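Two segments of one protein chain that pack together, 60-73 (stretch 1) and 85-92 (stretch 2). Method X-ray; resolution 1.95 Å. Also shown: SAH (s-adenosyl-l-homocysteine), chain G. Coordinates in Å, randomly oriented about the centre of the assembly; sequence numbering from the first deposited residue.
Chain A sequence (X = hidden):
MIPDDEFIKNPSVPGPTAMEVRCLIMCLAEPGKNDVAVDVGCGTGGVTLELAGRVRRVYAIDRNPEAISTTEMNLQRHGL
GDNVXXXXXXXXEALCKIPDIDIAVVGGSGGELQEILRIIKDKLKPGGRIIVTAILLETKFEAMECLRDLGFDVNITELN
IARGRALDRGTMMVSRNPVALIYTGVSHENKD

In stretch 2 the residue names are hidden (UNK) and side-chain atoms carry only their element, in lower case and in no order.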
# COMPACT_ATOMS: atom_id res chain seq x y z
N ALA A 60 -16.60 11.59 25.16
CA ALA A 60 -15.74 12.17 24.12
C ALA A 60 -14.89 13.31 24.70
O ALA A 60 -15.41 14.34 25.11
CB ALA A 60 -16.58 12.67 22.96
N ILE A 61 -13.58 13.13 24.67
CA ILE A 61 -12.65 14.10 25.23
C ILE A 61 -11.81 14.79 24.16
O ILE A 61 -11.44 14.16 23.16
CB ILE A 61 -11.66 13.37 26.16
CG1 ILE A 61 -12.40 12.61 27.25
CG2 ILE A 61 -10.66 14.33 26.75
CD1 ILE A 61 -11.52 11.63 28.01
N ASP A 62 -11.49 16.07 24.39
CA ASP A 62 -10.63 16.84 23.49
C ASP A 62 -10.11 18.13 24.11
O ASP A 62 -10.85 18.83 24.80
CB ASP A 62 -11.34 17.14 22.17
CG ASP A 62 -10.36 17.24 21.01
OD1 ASP A 62 -9.50 18.15 21.03
OD2 ASP A 62 -10.44 16.40 20.09
N ARG A 63 -8.84 18.42 23.88
CA ARG A 63 -8.17 19.63 24.36
C ARG A 63 -8.79 20.84 23.66
O ARG A 63 -8.99 21.90 24.25
CB ARG A 63 -6.70 19.65 23.94
CG ARG A 63 -5.78 18.65 24.55
CD ARG A 63 -4.40 18.82 23.95
NE ARG A 63 -3.44 17.92 24.57
CZ ARG A 63 -2.12 18.06 24.51
NH1 ARG A 63 -1.58 19.07 23.84
NH2 ARG A 63 -1.32 17.17 25.10
N ASN A 64 -9.00 20.68 22.35
CA ASN A 64 -9.53 21.72 21.51
C ASN A 64 -11.01 22.00 21.71
O ASN A 64 -11.85 21.14 21.40
CB ASN A 64 -9.24 21.41 20.03
CG ASN A 64 -9.42 22.63 19.10
OD1 ASN A 64 -9.45 22.47 17.87
ND2 ASN A 64 -9.51 23.82 19.66
N PRO A 65 -11.36 23.21 22.20
CA PRO A 65 -12.75 23.63 22.43
C PRO A 65 -13.49 23.48 21.11
O PRO A 65 -14.66 23.11 21.07
CB PRO A 65 -12.60 25.10 22.79
CG PRO A 65 -11.31 25.16 23.48
CD PRO A 65 -10.44 24.28 22.63
N GLU A 66 -12.77 23.76 20.02
CA GLU A 66 -13.32 23.68 18.68
C GLU A 66 -13.63 22.27 18.23
O GLU A 66 -14.53 22.05 17.42
CB GLU A 66 -12.38 24.36 17.68
CG GLU A 66 -12.36 25.88 17.82
CD GLU A 66 -13.60 26.58 17.22
OE1 GLU A 66 -14.72 26.00 17.19
OE2 GLU A 66 -13.46 27.74 16.78
N ALA A 67 -12.84 21.31 18.73
CA ALA A 67 -13.08 19.91 18.41
C ALA A 67 -14.37 19.49 19.14
O ALA A 67 -15.21 18.78 18.59
CB ALA A 67 -11.92 19.06 18.86
N ILE A 68 -14.55 19.97 20.37
CA ILE A 68 -15.73 19.63 21.16
C ILE A 68 -16.99 20.22 20.50
O ILE A 68 -18.04 19.58 20.45
CB ILE A 68 -15.60 20.13 22.61
CG1 ILE A 68 -14.47 19.37 23.34
CG2 ILE A 68 -16.94 20.00 23.34
CD1 ILE A 68 -14.71 17.88 23.48
N SER A 69 -16.84 21.43 19.97
CA SER A 69 -17.94 22.10 19.29
C SER A 69 -18.30 21.38 17.97
O SER A 69 -19.49 21.17 17.69
CB SER A 69 -17.54 23.56 19.03
OG SER A 69 -18.49 24.24 18.23
N THR A 70 -17.29 21.00 17.19
CA THR A 70 -17.47 20.30 15.91
C THR A 70 -18.14 18.93 16.11
O THR A 70 -19.05 18.56 15.36
CB THR A 70 -16.12 20.12 15.19
OG1 THR A 70 -15.53 21.41 15.00
CG2 THR A 70 -16.28 19.43 13.85
N THR A 71 -17.70 18.22 17.15
CA THR A 71 -18.28 16.91 17.48
C THR A 71 -19.76 17.07 17.90
O THR A 71 -20.61 16.34 17.40
CB THR A 71 -17.44 16.14 18.56
OG1 THR A 71 -16.14 15.86 18.04
CG2 THR A 71 -18.09 14.79 18.91
N GLU A 72 -20.08 18.04 18.77
CA GLU A 72 -21.48 18.23 19.20
C GLU A 72 -22.36 18.60 18.00
O GLU A 72 -23.47 18.10 17.83
CB GLU A 72 -21.61 19.29 20.31
CG GLU A 72 -23.04 19.55 20.84
CD GLU A 72 -23.84 18.29 21.34
OE1 GLU A 72 -23.27 17.39 22.01
OE2 GLU A 72 -25.07 18.22 21.10
N MSE A 73 -21.79 19.41 17.12
CA MSE A 73 -22.47 19.85 15.91
C MSE A 73 -22.78 18.64 15.01
O MSE A 73 -23.90 18.50 14.50
CB MSE A 73 -21.55 20.81 15.18
CG MSE A 73 -22.25 21.82 14.34
SE MSE A 73 -21.08 22.30 12.91
CE MSE A 73 -22.13 21.58 11.49
N UNK A 85 -21.23 12.23 26.51
CA UNK A 85 -20.80 13.23 27.48
C UNK A 85 -19.53 13.85 26.93
O UNK A 85 -18.49 13.21 26.88
c UNK A 85 -20.11 13.63 29.86
c UNK A 85 -20.51 12.58 28.84
o UNK A 85 -21.68 11.89 29.30
N UNK A 86 -19.65 15.08 26.43
CA UNK A 86 -18.52 15.82 25.88
C UNK A 86 -17.69 16.41 27.01
O UNK A 86 -18.25 16.96 27.95
c UNK A 86 -19.59 16.39 23.62
c UNK A 86 -19.01 16.92 24.93
c UNK A 86 -20.54 17.39 23.04
c UNK A 86 -18.47 16.08 22.65
N UNK A 87 -16.38 16.30 26.91
CA UNK A 87 -15.50 16.81 27.95
C UNK A 87 -14.32 17.56 27.37
O UNK A 87 -13.44 16.95 26.75
c UNK A 87 -15.00 12.10 29.22
se UNK A 87 -15.31 13.44 30.55
c UNK A 87 -16.06 14.80 29.41
c UNK A 87 -14.98 15.66 28.81
N UNK A 88 -14.30 18.88 27.53
CA UNK A 88 -13.19 19.66 27.02
C UNK A 88 -12.10 19.60 28.06
O UNK A 88 -12.37 19.71 29.26
o UNK A 88 -11.51 24.02 26.55
c UNK A 88 -13.56 21.12 26.77
c UNK A 88 -12.53 23.37 26.25
o UNK A 88 -13.64 23.91 26.02
c UNK A 88 -12.41 21.88 26.12
N UNK A 89 -10.86 19.40 27.62
CA UNK A 89 -9.74 19.35 28.54
C UNK A 89 -8.72 18.32 28.13
O UNK A 89 -8.93 17.54 27.20
N UNK A 90 -7.61 18.32 28.84
CA UNK A 90 -6.53 17.39 28.58
C UNK A 90 -7.01 16.01 29.04
O UNK A 90 -7.59 15.87 30.11
o UNK A 90 -3.82 17.28 27.57
o UNK A 90 -3.20 16.80 29.64
c UNK A 90 -4.02 17.26 28.81
c UNK A 90 -5.30 17.85 29.36
N UNK A 91 -6.75 15.00 28.21
CA UNK A 91 -7.17 13.63 28.47
C UNK A 91 -6.94 13.00 29.84
O UNK A 91 -7.89 12.46 30.43
c UNK A 91 -6.64 12.69 27.38
N UNK A 92 -5.70 13.02 30.36
CA UNK A 92 -5.52 12.38 31.68
C UNK A 92 -6.44 12.92 32.77
O UNK A 92 -7.09 12.13 33.47
c UNK A 92 -3.45 12.59 30.56
c UNK A 92 -4.04 12.62 31.95
c UNK A 92 -4.42 13.49 29.83
N SAH G . -10.83 10.47 15.24
CA SAH G . -11.38 11.81 15.06
CB SAH G . -10.27 12.86 14.79
CG SAH G . -9.25 12.97 15.96
SD SAH G . -7.94 14.18 15.76
C SAH G . -12.38 11.78 13.91
O SAH G . -12.56 10.69 13.34
OXT SAH G . -12.97 12.83 13.60
C5' SAH G . -7.05 14.01 17.29
C4' SAH G . -7.63 14.82 18.40
O4' SAH G . -6.76 14.58 19.52
C3' SAH G . -7.65 16.42 18.18
O3' SAH G . -8.95 17.09 18.12
C2' SAH G . -6.75 16.85 19.36
O2' SAH G . -6.95 18.16 19.92
C1' SAH G . -6.95 15.70 20.33
N9 SAH G . -5.99 15.47 21.39
C8 SAH G . -4.60 15.22 21.26
N7 SAH G . -4.04 15.05 22.42
C5 SAH G . -5.07 15.19 23.37
C6 SAH G . -5.12 15.12 24.77
N6 SAH G . -4.03 14.86 25.50
N1 SAH G . -6.30 15.30 25.42
C2 SAH G . -7.38 15.55 24.68
N3 SAH G . -7.46 15.65 23.36
C4 SAH G . -6.28 15.46 22.75

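Position 85 has three side-chain atoms, one carbon bearing an oxygen and a second carbon, and none of them touches stretch 1: a threonine. Thr85 points its CB away from stretch 1, and its backbone does the work: Ala60 N donates to Thr85 O at 3.0 Å. A beta-branched residue suits the extended strand.

Position 86 carries four carbons, forked at the second, packed against Ala60, Ile68, Thr71 and Glu72: leucine. On the face shared with Ala60, Leu86 CD2 lies 3.9 Å from Ala60 CB and 4.0 Å from Thr71 CG2, while Leu86 CB meets Ile68 CG2 at 4.0 Å. The fork thus fills space between strand and helix. One methyl, Leu86 CD1, comes within 2.9 Å of Glu72 OE1, a tight contact.

Position 87 holds an unbranched chain of two carbons, a selenium and a last carbon that touches Ile61, so it is methionine, present as selenomethionine. It lies on the other face, beside Ile61, and Met87 CE reaches Ile61 CG1 at 3.3 Å. The flexible chain lies against its apolar neighbour, while the backbone bonds twice to the neighbouring strand, Met87 N to Ala60 O at 2.8 Å and Asp62 N to Met87 O at 3.2 Å.

Position 88 shows three carbons, the third carrying two oxygens, in contact with Ile68 and Pro65: glutamate. Its aliphatic part packs on the helix, with Glu88 CB 4.0 Å from Ile68 CG1, and its exposed carboxylate lies near the ring of Pro65, Glu88 OE2 to Pro65 CG 3.3 Å.

Position 89 has no side-chain atom and is glycine. Its phi of 142° and psi of 173° would jam a CB against the preceding carbonyl oxygen. Gly89 N donates to Asp62 O at 2.9 Å, the last rung of the ladder.

Position 90 has two carbons, the second bearing two oxygens, one of them close to Arg63: aspartate. Its CB points away, but its end comes nearer, and Asp90 OD1 forms a salt bridge with Arg63 NE at 3.1 Å. It occupies the N-cap position without making a capping bond.

Position 91 has one carbon, near Ile61: alanine. Ala91 CB is 4.4 Å from Ile61 CG2, a small apolar contact suited to a buried site, and Ala91 N donates to SAH N1 at 2.8 Å.

Position 92 has three carbons closing a ring onto the backbone nitrogen, clear of stretch 1: proline. Lacking an amide hydrogen costs Pro92 little in a helix's first turn.

The contact is built on two parallel strands joined by four backbone hydrogen bonds. Helix 65-73 covers the face bearing Leu86, and at the strand ends Asp62, through both carboxylate oxygens, binds the SAH ribose hydroxyls while Ala91 holds the adenine.

Stretch 2 85-92: TLMEGDAP
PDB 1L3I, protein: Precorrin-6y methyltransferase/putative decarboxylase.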